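Local structure of beta-lactamase Rm3 (Uncultured bacterium, 5IQK) at residues A[47-50]-A[51-54]; A[204-207]-A[208-211]; A[262-265]-A[266-270]. The protein hydrolyses beta-lactam antibiotics as a zinc-dependent subclass B3 metallo-beta-lactamase, and so probably confers antibiotic resistance on its host. All coordinates share one frame; numbering follows the deposited sequence.

Interaction 1. Residues A[47-50]-A[51-54]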
ATOM      1  N   GLY A  47       3.252   2.875  -5.920  1.00 19.81           N
ATOM      2  CA  GLY A  47       3.620   3.832  -6.948  1.00 18.32           C
ATOM      3  C   GLY A  47       2.621   4.956  -7.185  1.00 18.40           C
ATOM      4  O   GLY A  47       2.826   5.800  -8.063  1.00 20.42           O
ATOM      5  N   GLY A  48       1.550   4.982  -6.398  1.00 19.02           N
ATOM      6  CA  GLY A  48       0.561   6.050  -6.497  1.00 16.29           C
ATOM      7  C   GLY A  48      -0.146   6.048  -7.837  1.00 18.32           C
ATOM      8  O   GLY A  48      -0.143   5.033  -8.538  1.00 19.11           O
ATOM      9  N   LEU A  49      -0.764   7.180  -8.167  1.00 16.66           N
ATOM     10  CA  LEU A  49      -1.375   7.407  -9.474  1.00 20.03           C
ATOM     11  C   LEU A  49      -0.282   7.556 -10.527  1.00 15.86           C
ATOM     12  O   LEU A  49       0.879   7.742 -10.174  1.00 21.13           O
ATOM     13  CB  LEU A  49      -2.244   8.667  -9.441  1.00 18.41           C
ATOM     14  CG  LEU A  49      -3.500   8.611  -8.579  1.00 16.71           C
ATOM     15  CD1 LEU A  49      -3.953  10.034  -8.203  1.00 19.13           C
ATOM     16  CD2 LEU A  49      -4.645   7.882  -9.304  1.00 17.51           C
ATOM     17  N   PRO A  50      -0.643   7.486 -11.819  1.00 19.53           N
ATOM     18  CA  PRO A  50       0.376   7.728 -12.845  1.00 22.35           C
ATOM     19  C   PRO A  50       1.090   9.047 -12.623  1.00 22.47           C
ATOM     20  O   PRO A  50       2.308   9.104 -12.792  1.00 22.96           O
ATOM     21  CB  PRO A  50      -0.430   7.747 -14.142  1.00 23.67           C
ATOM     22  CG  PRO A  50      -1.587   6.829 -13.847  1.00 20.68           C
ATOM     23  CD  PRO A  50      -1.941   7.113 -12.415  1.00 19.88           C
ATOM     24  N   GLU A  51       0.347  10.078 -12.224  1.00 21.16           N
ATOM     25  CA  GLU A  51       0.941  11.384 -11.973  1.00 23.76           C
ATOM     26  C   GLU A  51       1.644  11.459 -10.607  1.00 23.38           C
ATOM     27  O   GLU A  51       2.205  12.506 -10.245  1.00 22.76           O
ATOM     28  CB  GLU A  51      -0.125  12.489 -12.102  1.00 22.97           C
ATOM     29  CG  GLU A  51      -1.283  12.386 -11.108  1.00 23.88           C
ATOM     30  CD  GLU A  51      -2.483  11.600 -11.636  1.00 24.00           C
ATOM     31  OE1 GLU A  51      -2.302  10.598 -12.368  1.00 24.83           O
ATOM     32  OE2 GLU A  51      -3.624  11.989 -11.306  1.00 26.63           O
ATOM     33  N   SER A  52       1.646  10.359  -9.863  1.00 20.91           N
ATOM     34  CA  SER A  52       2.386  10.313  -8.608  1.00 20.44           C
ATOM     35  C   SER A  52       3.848   9.969  -8.806  1.00 20.11           C
ATOM     36  O   SER A  52       4.673  10.338  -7.982  1.00 22.29           O
ATOM     37  CB  SER A  52       1.785   9.300  -7.642  1.00 21.53           C
ATOM     38  OG  SER A  52       0.462   9.648  -7.304  1.00 20.42           O
ATOM     39  N   ALA A  53       4.165   9.256  -9.884  1.00 20.19           N
ATOM     40  CA  ALA A  53       5.521   8.761 -10.093  1.00 22.73           C
ATOM     41  C   ALA A  53       6.593   9.866 -10.055  1.00 22.08           C
ATOM     42  O   ALA A  53       7.604   9.702  -9.376  1.00 23.81           O
ATOM     43  CB  ALA A  53       5.603   7.979 -11.408  1.00 24.74           C
ATOM     44  N   PRO A  54       6.371  11.005 -10.750  1.00 22.86           N
ATOM     45  CA  PRO A  54       7.415  12.034 -10.636  1.00 23.32           C
ATOM     46  C   PRO A  54       7.564  12.606  -9.231  1.00 23.43           C
ATOM     47  O   PRO A  54       8.652  13.063  -8.867  1.00 23.27           O
ATOM     48  CB  PRO A  54       6.956  13.130 -11.609  1.00 25.44           C
ATOM     49  CG  PRO A  54       5.918  12.510 -12.461  1.00 29.24           C
ATOM     50  CD  PRO A  54       5.325  11.379 -11.716  1.00 24.61           C
TER
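Leu49 overlaps the carboxylate of Glu51: its CB lies 3.5 Å from Glu51 OE1, and its CD1 is 3.7 Å from Glu51 OE2. The two side chains run side by side and point the same way, although the CB of Glu51 sets off away from residues 47-50. The torsions of Glu51 explain the return: CG sits between the backbone N and the carbonyl carbon (chi1 62°), and the bend at chi2 (-92°) brings the carboxylate back alongside Leu49 and Pro50. Glu51 OE1 thereby also reaches Pro50, 3.5 Å from CD of the ring, so the acid group rests against carbon atoms of two preceding residues. Here the backbone turns from strand 42-45 into helix 53-62 of the metallo-beta-lactamase fold, with the Leu49 side chain about 6 Å from a bound zinc ion. Ser52 N donates to Leu49 O at 2.7 Å, closing a type I beta turn over residues 49-52. A weak bond from Ala53 N to Pro50 O, 3.5 Å long, continues the winding. The buried Ser52 hydroxyl, beside its own backbone N, receives a weak, bent bond from Leu49 N at 2.9 Å; its stronger partner is Asn11 OD1. Gly48 has positive phi (64°), and its CA approaches Ser52 CB to 3.7 Å. Gly47 and Gly48 are backbone-bonded to His82 and Gly85, respectively, and Leu49 touches Asp81; His82 and Asp81 are both ligands of the zinc site completed by His223.

Interaction 2. Residues A[204-207]-A[208-211]; sequences LRHS and FETL
Four backbone bonds of the i to i+4 kind run through residues 204-211, from Phe208 N to Leu204 O, Glu209 N to Arg205 O, Thr210 N to His206 O and Leu211 N to Ser207 O, with N-H...O angles from 149° to 170°. Phe208 turns one ring face to the preceding turn: Leu204 O stands 3.1 Å above the ring plane, displaced toward the rim, and 3.1 Å from Phe208 CG. The same oxygen accepts Phe208 N at 2.9 Å, so it meets both backbone and ring of one residue. Phe208 CG lies beside the backbone N, which carries the ring back over that carbonyl; farther out, its CZ reaches Leu204 CB at 4.2 Å. This is the helix of a beta-alpha-beta unit, linking strand 171-178 to strand 218-221, and Phe208 packs against Val254 and Arg258 of helix 249-269. On the exposed flank His206 and Glu209 cross at about a right angle, their ring and carboxylate planes 69° apart and His206 ND1 3.3 Å from Glu209 OE1. Thr210 OG1 comes within 3.0 Å of His206 O, the carbonyl that already accepts Thr210 N. Ser207 directs its hydroxyl elsewhere, within hydrogen-bonding reach of Pro153 O, its strongest polar partner, and of Asp203 O, which must share its one proton.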
ATOM      1  N   LEU A 204     -12.351 -10.590   3.243  1.00 19.87           N
ATOM      2  CA  LEU A 204     -12.292  -9.502   4.219  1.00 21.06           C
ATOM      3  C   LEU A 204     -12.155 -10.023   5.645  1.00 22.44           C
ATOM      4  O   LEU A 204     -11.319  -9.526   6.400  1.00 24.25           O
ATOM      5  CB  LEU A 204     -13.528  -8.601   4.108  1.00 22.46           C
ATOM      6  CG  LEU A 204     -13.580  -7.559   2.983  1.00 22.01           C
ATOM      7  CD1 LEU A 204     -14.987  -6.997   2.848  1.00 26.89           C
ATOM      8  CD2 LEU A 204     -12.579  -6.429   3.229  1.00 23.23           C
ATOM      9  N   ARG A 205     -12.957 -11.022   6.017  1.00 23.34           N
ATOM     10  CA  ARG A 205     -12.882 -11.568   7.367  1.00 24.55           C
ATOM     11  C   ARG A 205     -11.518 -12.171   7.674  1.00 20.67           C
ATOM     12  O   ARG A 205     -10.994 -11.993   8.770  1.00 23.91           O
ATOM     13  CB  ARG A 205     -13.960 -12.636   7.611  1.00 25.10           C
ATOM     14  CG  ARG A 205     -15.384 -12.190   7.346  1.00 28.12           C
ATOM     15  CD  ARG A 205     -15.858 -11.237   8.424  1.00 28.67           C
ATOM     16  NE  ARG A 205     -17.244 -10.824   8.228  1.00 31.47           N
ATOM     17  CZ  ARG A 205     -17.784  -9.764   8.817  1.00 30.45           C
ATOM     18  NH1 ARG A 205     -17.045  -9.018   9.633  1.00 32.28           N
ATOM     19  NH2 ARG A 205     -19.053  -9.445   8.586  1.00 37.38           N
ATOM     20  N   HIS A 206     -10.953 -12.902   6.718  1.00 20.61           N
ATOM     21  CA  HIS A 206      -9.677 -13.554   6.950  1.00 21.73           C
ATOM     22  C   HIS A 206      -8.556 -12.496   6.976  1.00 22.25           C
ATOM     23  O   HIS A 206      -7.567 -12.654   7.700  1.00 21.71           O
ATOM     24  CB  HIS A 206      -9.422 -14.651   5.908  1.00 19.61           C
ATOM     25  CG  HIS A 206      -8.212 -15.492   6.194  1.00 24.51           C
ATOM     26  ND1 HIS A 206      -8.239 -16.548   7.080  1.00 26.46           N
ATOM     27  CD2 HIS A 206      -6.953 -15.456   5.693  1.00 26.09           C
ATOM     28  CE1 HIS A 206      -7.043 -17.108   7.134  1.00 22.64           C
ATOM     29  NE2 HIS A 206      -6.248 -16.472   6.293  1.00 28.70           N
ATOM     30  N   SER A 207      -8.695 -11.451   6.165  1.00 17.89           N
ATOM     31  CA  SER A 207      -7.738 -10.333   6.167  1.00 20.92           C
ATOM     32  C   SER A 207      -7.771  -9.594   7.500  1.00 24.48           C
ATOM     33  O   SER A 207      -6.720  -9.244   8.037  1.00 21.88           O
ATOM     34  CB  SER A 207      -8.016  -9.356   5.016  1.00 18.50           C
ATOM     35  OG  SER A 207      -7.686  -9.964   3.780  1.00 18.69           O
ATOM     36  N   PHE A 208      -8.971  -9.354   8.027  1.00 19.30           N
ATOM     37  CA  PHE A 208      -9.126  -8.783   9.373  1.00 22.54           C
ATOM     38  C   PHE A 208      -8.349  -9.606  10.410  1.00 26.81           C
ATOM     39  O   PHE A 208      -7.651  -9.057  11.266  1.00 26.82           O
ATOM     40  CB  PHE A 208     -10.603  -8.709   9.782  1.00 23.17           C
ATOM     41  CG  PHE A 208     -11.443  -7.762   8.949  1.00 24.45           C
ATOM     42  CD1 PHE A 208     -10.870  -6.782   8.155  1.00 20.99           C
ATOM     43  CD2 PHE A 208     -12.824  -7.856   8.989  1.00 23.38           C
ATOM     44  CE1 PHE A 208     -11.661  -5.919   7.398  1.00 22.63           C
ATOM     45  CE2 PHE A 208     -13.620  -6.996   8.248  1.00 20.77           C
ATOM     46  CZ  PHE A 208     -13.046  -6.024   7.449  1.00 19.00           C
ATOM     47  N   GLU A 209      -8.481 -10.929  10.329  1.00 26.07           N
ATOM     48  CA  GLU A 209      -7.795 -11.840  11.228  1.00 23.70           C
ATOM     49  C   GLU A 209      -6.281 -11.749  11.059  1.00 26.80           C
ATOM     50  O   GLU A 209      -5.538 -11.745  12.033  1.00 29.23           O
ATOM     51  CB  GLU A 209      -8.242 -13.272  10.947  1.00 25.95           C
ATOM     52  CG  GLU A 209      -9.692 -13.573  11.268  1.00 25.59           C
ATOM     53  CD  GLU A 209     -10.169 -14.846  10.599  1.00 26.91           C
ATOM     54  OE1 GLU A 209      -9.331 -15.536   9.988  1.00 28.38           O
ATOM     55  OE2 GLU A 209     -11.367 -15.175  10.722  1.00 31.94           O
ATOM     56  N   THR A 210      -5.842 -11.694   9.805  1.00 23.68           N
ATOM     57  CA  THR A 210      -4.421 -11.660   9.476  1.00 24.85           C
ATOM     58  C   THR A 210      -3.758 -10.397   9.999  1.00 25.30           C
ATOM     59  O   THR A 210      -2.731 -10.447  10.682  1.00 23.12           O
ATOM     60  CB  THR A 210      -4.201 -11.734   7.955  1.00 23.80           C
ATOM     61  OG1 THR A 210      -4.591 -13.026   7.478  1.00 26.94           O
ATOM     62  CG2 THR A 210      -2.733 -11.497   7.610  1.00 27.47           C
ATOM     63  N   LEU A 211      -4.362  -9.262   9.684  1.00 23.97           N
ATOM     64  CA  LEU A 211      -3.754  -7.989  10.023  1.00 26.81           C
ATOM     65  C   LEU A 211      -3.760  -7.738  11.524  1.00 29.53           C
ATOM     66  O   LEU A 211      -2.782  -7.204  12.064  1.00 30.21           O
ATOM     67  CB  LEU A 211      -4.452  -6.845   9.282  1.00 24.21           C
ATOM     68  CG  LEU A 211      -4.058  -6.660   7.809  1.00 21.08           C
ATOM     69  CD1 LEU A 211      -5.014  -5.714   7.104  1.00 17.97           C
ATOM     70  CD2 LEU A 211      -2.623  -6.125   7.716  1.00 25.02           C
TER

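Interaction 3. Residues A[262-265]-A[266-270]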
ATOM      1  N   ASP A 262     -19.548  -3.528   8.647  1.00 27.80           N
ATOM      2  CA  ASP A 262     -20.864  -3.724   9.261  1.00 29.39           C
ATOM      3  C   ASP A 262     -21.893  -2.755   8.697  1.00 27.69           C
ATOM      4  O   ASP A 262     -23.030  -3.137   8.404  1.00 30.12           O
ATOM      5  CB  ASP A 262     -20.801  -3.550  10.781  1.00 33.16           C
ATOM      6  CG  ASP A 262     -20.037  -4.662  11.471  1.00 37.70           C
ATOM      7  OD1 ASP A 262     -19.949  -5.769  10.901  1.00 42.24           O
ATOM      8  OD2 ASP A 262     -19.539  -4.429  12.595  1.00 42.24           O
ATOM      9  N   SER A 263     -21.484  -1.502   8.539  1.00 23.56           N
ATOM     10  CA  SER A 263     -22.358  -0.476   7.977  1.00 30.10           C
ATOM     11  C   SER A 263     -22.684  -0.766   6.529  1.00 28.31           C
ATOM     12  O   SER A 263     -23.818  -0.575   6.088  1.00 26.49           O
ATOM     13  CB  SER A 263     -21.716   0.907   8.078  1.00 31.84           C
ATOM     14  OG  SER A 263     -21.643   1.329   9.420  1.00 39.42           O
ATOM     15  N   ARG A 264     -21.668  -1.190   5.786  1.00 25.71           N
ATOM     16  CA  ARG A 264     -21.815  -1.474   4.367  1.00 26.37           C
ATOM     17  C   ARG A 264     -22.795  -2.624   4.144  1.00 26.65           C
ATOM     18  O   ARG A 264     -23.710  -2.516   3.321  1.00 27.60           O
ATOM     19  CB  ARG A 264     -20.443  -1.797   3.754  1.00 23.45           C
ATOM     20  CG  ARG A 264     -20.488  -2.343   2.333  1.00 22.71           C
ATOM     21  CD  ARG A 264     -21.100  -1.356   1.364  1.00 25.68           C
ATOM     22  NE  ARG A 264     -21.193  -1.925   0.025  1.00 20.34           N
ATOM     23  CZ  ARG A 264     -20.600  -1.429  -1.050  1.00 20.09           C
ATOM     24  NH1 ARG A 264     -19.875  -0.319  -0.957  1.00 20.52           N
ATOM     25  NH2 ARG A 264     -20.748  -2.041  -2.222  1.00 19.76           N
ATOM     26  N   LEU A 265     -22.615  -3.708   4.896  1.00 23.19           N
ATOM     27  CA  LEU A 265     -23.519  -4.861   4.814  1.00 27.66           C
ATOM     28  C   LEU A 265     -24.942  -4.500   5.200  1.00 29.29           C
ATOM     29  O   LEU A 265     -25.896  -5.027   4.631  1.00 30.01           O
ATOM     30  CB  LEU A 265     -23.012  -6.003   5.693  1.00 28.85           C
ATOM     31  CG  LEU A 265     -21.690  -6.577   5.178  1.00 32.60           C
ATOM     32  CD1 LEU A 265     -21.194  -7.731   6.052  1.00 27.86           C
ATOM     33  CD2 LEU A 265     -21.844  -7.009   3.724  1.00 29.96           C
ATOM     34  N   ASP A 266     -25.096  -3.609   6.172  1.00 28.16           N
ATOM     35  CA  ASP A 266     -26.431  -3.160   6.536  1.00 30.59           C
ATOM     36  C   ASP A 266     -27.063  -2.400   5.366  1.00 35.40           C
ATOM     37  O   ASP A 266     -28.237  -2.589   5.067  1.00 36.88           O
ATOM     38  CB  ASP A 266     -26.399  -2.298   7.799  1.00 32.53           C
ATOM     39  CG  ASP A 266     -27.764  -1.767   8.168  1.00 44.59           C
ATOM     40  OD1 ASP A 266     -28.631  -2.572   8.578  1.00 48.25           O
ATOM     41  OD2 ASP A 266     -27.973  -0.542   8.042  1.00 47.22           O
ATOM     42  N   GLN A 267     -26.278  -1.573   4.683  1.00 31.19           N
ATOM     43  CA  GLN A 267     -26.780  -0.838   3.518  1.00 32.26           C
ATOM     44  C   GLN A 267     -27.138  -1.778   2.367  1.00 33.84           C
ATOM     45  O   GLN A 267     -28.136  -1.565   1.686  1.00 38.54           O
ATOM     46  CB  GLN A 267     -25.750   0.203   3.057  1.00 36.69           C
ATOM     47  CG  GLN A 267     -25.558   1.359   4.040  1.00 37.40           C
ATOM     48  CD  GLN A 267     -24.304   2.183   3.764  1.00 42.06           C
ATOM     49  OE1 GLN A 267     -23.549   1.897   2.834  1.00 47.10           O
ATOM     50  NE2 GLN A 267     -24.072   3.204   4.586  1.00 37.39           N
ATOM     51  N   GLU A 268     -26.346  -2.828   2.157  1.00 25.20           N
ATOM     52  CA  GLU A 268     -26.613  -3.751   1.057  1.00 29.52           C
ATOM     53  C   GLU A 268     -27.884  -4.566   1.295  1.00 34.72           C
ATOM     54  O   GLU A 268     -28.563  -4.970   0.343  1.00 32.94           O
ATOM     55  CB  GLU A 268     -25.431  -4.703   0.853  1.00 28.40           C
ATOM     56  CG  GLU A 268     -24.138  -4.002   0.434  1.00 28.54           C
ATOM     57  CD  GLU A 268     -23.071  -4.954  -0.084  1.00 24.43           C
ATOM     58  OE1 GLU A 268     -23.283  -6.184  -0.063  1.00 24.13           O
ATOM     59  OE2 GLU A 268     -22.005  -4.463  -0.520  1.00 24.39           O
ATOM     60  N   LYS A 269     -28.206  -4.819   2.561  1.00 36.61           N
ATOM     61  CA  LYS A 269     -29.324  -5.712   2.873  1.00 39.48           C
ATOM     62  C   LYS A 269     -30.679  -5.009   2.955  1.00 43.16           C
ATOM     63  O   LYS A 269     -31.717  -5.667   2.875  1.00 45.20           O
ATOM     64  CB  LYS A 269     -29.062  -6.460   4.185  1.00 40.64           C
ATOM     65  CG  LYS A 269     -27.900  -7.454   4.135  1.00 41.82           C
ATOM     66  CD  LYS A 269     -28.108  -8.538   3.083  1.00 44.39           C
ATOM     67  CE  LYS A 269     -26.888  -9.447   2.977  1.00 41.02           C
ATOM     68  NZ  LYS A 269     -27.046 -10.505   1.938  1.00 41.91           N
ATOM     69  N   GLN A 270     -30.685  -3.685   3.102  1.00 42.70           N
ATOM     70  CA  GLN A 270     -31.951  -2.959   3.236  1.00 47.95           C
ATOM     71  C   GLN A 270     -32.173  -1.941   2.120  1.00 52.14           C
ATOM     72  O   GLN A 270     -31.261  -1.208   1.738  1.00 54.57           O
ATOM     73  CB  GLN A 270     -32.026  -2.267   4.606  1.00 52.54           C
ATOM     74  CG  GLN A 270     -31.062  -1.102   4.804  1.00 49.22           C
ATOM     75  CD  GLN A 270     -30.801  -0.797   6.273  1.00 50.57           C
ATOM     76  OE1 GLN A 270     -30.744  -1.703   7.103  1.00 53.72           O
ATOM     77  NE2 GLN A 270     -30.641   0.482   6.596  1.00 47.72           N
TER
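Arg264 and Glu268 form a salt bridge one helical turn apart, centred on a single carboxylate oxygen. Arg264 NE donates to Glu268 OE2 at 2.7 Å with an N-H...O angle of 154°, and the oxygen receives it on its anti lone pair, the one turned away from OE1. A weaker, more bent bond of 3.2 Å joins Arg264 NH2 to the same OE2. The oxygen lies at the guanidinium edge, near its plane, but the carboxylate plane is turned 58° from that of the guanidinium, so the two groups do not form a flat, two-oxygen pair. Arg264 reaches this position by an indirect route: CG is anti to the backbone N and the chain then bends at chi2 (62°), bringing the guanidinium back although CB sets off away from residues 266-270. Glu268 instead starts toward its partner and extends beyond CG, which passes Arg264 O at 3.3 Å. That carbonyl also accepts Glu268 N at 2.9 Å, the i to i+4 bond of the helix.

A second shell of bonds holds on to the charged ends. Glu268 OE2 also accepts Phe191 N and OE1 bonds to Ser192 OG, while Arg264 NH2 bonds to Ser185 OG; these partners would probably stabilise the carboxylate's negative charge and limit rotation of both groups. Next to the bridge, Leu265 CD2 lies 4.1 Å from Glu268 OE1. Residues 262-269 form the last part of helix 249-269, at the protein surface: one flank meets the loop carrying Phe191 and Ser192, which precedes helix 200-212, and Leu265 packs on Leu201 of that helix.

How the interactions relate
From the N terminus the three contacts come in series; none nests within or crosses another. Interaction 1 rounds a turn, shaping the passage from strand 42-45 to helix 53-62 beside zinc ligands, while interactions 2 and 3 span successive turns of continuous helices and close no loop. Interaction 2 follows on helix 200-212, on the opposite side of the chain's centre, with nearest atoms about 17 Å away. Interaction 3 ends the helical part of the chain, on helix 249-269, about 19 Å from interaction 1 by nearest atoms. Interactions 2 and 3 touch: Arg205 NH2 lies 3.7 Å from Leu265 CD1, a packing contact that joins helix 200-212 of the beta-alpha-beta unit to the C-terminal helix.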